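Local coordinates for envelope protein (White spot syndrome virus, PDB 7DDA), which probably takes part in attachment of the virion to host cells, its C-terminal domain, the part crystallised here, carrying sulfate-binding sites responsible for heparin binding, at residues C111-F116 with G146-L151. Numbering follows the deposited sequence.
Sequences CLCRIF and GKYGFL. With SO4 (sulfate ion), chain B.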
loop_
_atom_site.group_PDB
_atom_site.type_symbol
_atom_site.label_atom_id
_atom_site.label_comp_id
_atom_site.label_asym_id
_atom_site.label_seq_id
_atom_site.Cartn_x
_atom_site.Cartn_y
_atom_site.Cartn_z
ATOM N N CYS A 111 -0.590 -17.862 12.643
ATOM C CA CYS A 111 -0.611 -16.753 11.699
ATOM C C CYS A 111 0.718 -16.019 11.651
ATOM O O CYS A 111 1.461 -15.947 12.636
ATOM C CB CYS A 111 -1.714 -15.744 12.018
ATOM S SG CYS A 111 -3.395 -16.377 11.868
ATOM N N LEU A 112 1.001 -15.475 10.472
ATOM C CA LEU A 112 1.985 -14.424 10.287
ATOM C C LEU A 112 1.267 -13.111 9.971
ATOM O O LEU A 112 0.157 -13.102 9.423
ATOM C CB LEU A 112 2.961 -14.791 9.173
ATOM C CG LEU A 112 3.984 -15.886 9.476
ATOM C CD1 LEU A 112 4.758 -16.193 8.217
ATOM C CD2 LEU A 112 4.949 -15.492 10.605
ATOM N N CYS A 113 1.908 -12.001 10.337
ATOM C CA CYS A 113 1.353 -10.672 10.113
ATOM C C CYS A 113 2.448 -9.749 9.603
ATOM O O CYS A 113 3.493 -9.610 10.247
ATOM C CB CYS A 113 0.752 -10.105 11.401
ATOM S SG CYS A 113 -0.265 -8.640 11.158
ATOM N N ARG A 114 2.209 -9.107 8.460
ATOM C CA ARG A 114 3.055 -8.019 7.984
ATOM C C ARG A 114 2.206 -6.760 7.854
ATOM O O ARG A 114 0.995 -6.841 7.615
ATOM C CB ARG A 114 3.718 -8.360 6.646
ATOM C CG ARG A 114 4.609 -9.586 6.682
ATOM C CD ARG A 114 5.839 -9.318 7.501
ATOM N NE ARG A 114 6.658 -10.514 7.696
ATOM C CZ ARG A 114 6.428 -11.441 8.630
ATOM N NH1 ARG A 114 5.379 -11.329 9.446
ATOM N NH2 ARG A 114 7.242 -12.486 8.743
ATOM N N ILE A 115 2.842 -5.587 8.012
ATOM C CA ILE A 115 2.105 -4.337 8.131
ATOM C C ILE A 115 2.627 -3.263 7.184
ATOM O O ILE A 115 3.791 -3.247 6.770
ATOM C CB ILE A 115 2.129 -3.764 9.560
ATOM C CG1 ILE A 115 3.540 -3.298 9.872
ATOM C CG2 ILE A 115 1.558 -4.756 10.586
ATOM C CD1 ILE A 115 3.657 -2.549 11.124
ATOM N N PHE A 116 1.728 -2.338 6.879
ATOM C CA PHE A 116 2.024 -1.083 6.224
ATOM C C PHE A 116 1.147 -0.019 6.880
ATOM O O PHE A 116 -0.011 -0.282 7.225
ATOM C CB PHE A 116 1.756 -1.175 4.714
ATOM C CG PHE A 116 1.843 0.151 4.011
ATOM C CD1 PHE A 116 3.044 0.840 3.957
ATOM C CD2 PHE A 116 0.706 0.742 3.471
ATOM C CE1 PHE A 116 3.123 2.075 3.337
ATOM C CE2 PHE A 116 0.782 1.974 2.845
ATOM C CZ PHE A 116 1.994 2.643 2.774
ATOM N N GLY A 146 0.104 -10.148 18.332
ATOM C CA GLY A 146 1.224 -9.406 17.773
ATOM C C GLY A 146 1.058 -7.924 18.079
ATOM O O GLY A 146 -0.041 -7.373 17.958
ATOM N N LYS A 147 2.149 -7.288 18.487
ATOM C CA LYS A 147 2.145 -5.870 18.831
ATOM C C LYS A 147 2.855 -5.069 17.745
ATOM O O LYS A 147 3.967 -5.423 17.334
ATOM C CB LYS A 147 2.807 -5.629 20.190
ATOM C CG LYS A 147 2.099 -6.356 21.325
ATOM C CD LYS A 147 2.505 -5.859 22.711
ATOM C CE LYS A 147 3.997 -6.000 22.968
ATOM N NZ LYS A 147 4.486 -7.388 22.967
ATOM N N TYR A 148 2.224 -3.972 17.313
ATOM C CA TYR A 148 2.730 -3.138 16.226
ATOM C C TYR A 148 2.736 -1.682 16.668
ATOM O O TYR A 148 1.682 -1.113 16.964
ATOM C CB TYR A 148 1.888 -3.370 14.969
ATOM C CG TYR A 148 1.983 -4.845 14.619
ATOM C CD1 TYR A 148 3.131 -5.357 14.019
ATOM C CD2 TYR A 148 0.983 -5.736 14.981
ATOM C CE1 TYR A 148 3.266 -6.699 13.756
ATOM C CE2 TYR A 148 1.113 -7.099 14.716
ATOM C CZ TYR A 148 2.254 -7.566 14.107
ATOM O OH TYR A 148 2.391 -8.904 13.832
ATOM N N GLY A 149 3.923 -1.089 16.740
ATOM C CA GLY A 149 4.098 0.251 17.280
ATOM C C GLY A 149 4.595 1.230 16.228
ATOM O O GLY A 149 5.475 0.906 15.427
ATOM N N PHE A 150 4.039 2.435 16.256
ATOM C CA PHE A 150 4.364 3.441 15.263
ATOM C C PHE A 150 4.783 4.726 15.956
ATOM O O PHE A 150 4.120 5.171 16.898
ATOM C CB PHE A 150 3.172 3.651 14.344
ATOM C CG PHE A 150 2.695 2.378 13.712
ATOM C CD1 PHE A 150 3.325 1.873 12.579
ATOM C CD2 PHE A 150 1.662 1.649 14.283
ATOM C CE1 PHE A 150 2.907 0.688 12.003
ATOM C CE2 PHE A 150 1.233 0.453 13.713
ATOM C CZ PHE A 150 1.853 -0.024 12.570
ATOM N N LEU A 151 5.903 5.292 15.520
ATOM C CA LEU A 151 6.319 6.626 15.937
ATOM C C LEU A 151 5.878 7.595 14.856
ATOM O O LEU A 151 6.316 7.479 13.706
ATOM C CB LEU A 151 7.832 6.702 16.115
ATOM C CG LEU A 151 8.445 8.006 16.635
ATOM C CD1 LEU A 151 7.875 8.464 17.983
ATOM C CD2 LEU A 151 9.955 7.863 16.688
HETATM S S SO4 B . 4.623 -8.949 20.032
HETATM O O1 SO4 B . 5.945 -9.574 19.920
HETATM O O2 SO4 B . 3.637 -9.785 19.406
HETATM O O3 SO4 B . 4.715 -7.693 19.305
HETATM O O4 SO4 B . 4.313 -8.694 21.414
#
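The core between the two antiparallel sheets of this beta-sandwich domain is formed here by C113 and I115 of strand 111-116 meeting Y148 and F150 of strand 146-151. The short segments run nearly parallel, 8° apart with 9.3 Å between their axes, and side chains alone bridge the gap. I115 reaches both rings, one with each branch. Its CG2 methyl sits over one face of Y148, offset toward the rim, in a CH-pi contact 4.1 Å from the ring centroid. With CG1 between the backbone N and the carbonyl carbon (chi1 69°), the other branch extends to F150, where I115 CD1 approaches F150 CZ obliquely at 3.4 Å. C113 meets the phenol end of Y148: its CB lies 3.2 Å from OH, while SG makes an oblique sulfur-aromatic contact 4.7 Å from the ring centroid. The buried hydroxyl of Y148 is hydrogen-bonded to the carbonyl oxygen of N136.

In this two-sheet fold, strand 110-120 is the outermost strand, within this chain, of the four-stranded sheet that also holds strand 160-170, to which the C111–C169 disulfide ties it, whereas strand 145-153 lies inside the opposing sheet. On the side of strand 111-116 turned from the core, toward a second subunit, R114 NH1 donates to C113 O at 2.7 Å, from well above the carbonyl plane, and R114 NE forms a salt bridge with E48 of that subunit. Beyond the core, K147 N donates to O3 of a sulfate, probably from the crystallisation liquor, at 2.7 Å, and N136 ND2 also bonds this ion, a setting consistent with one of the sulfate sites linked to heparin binding.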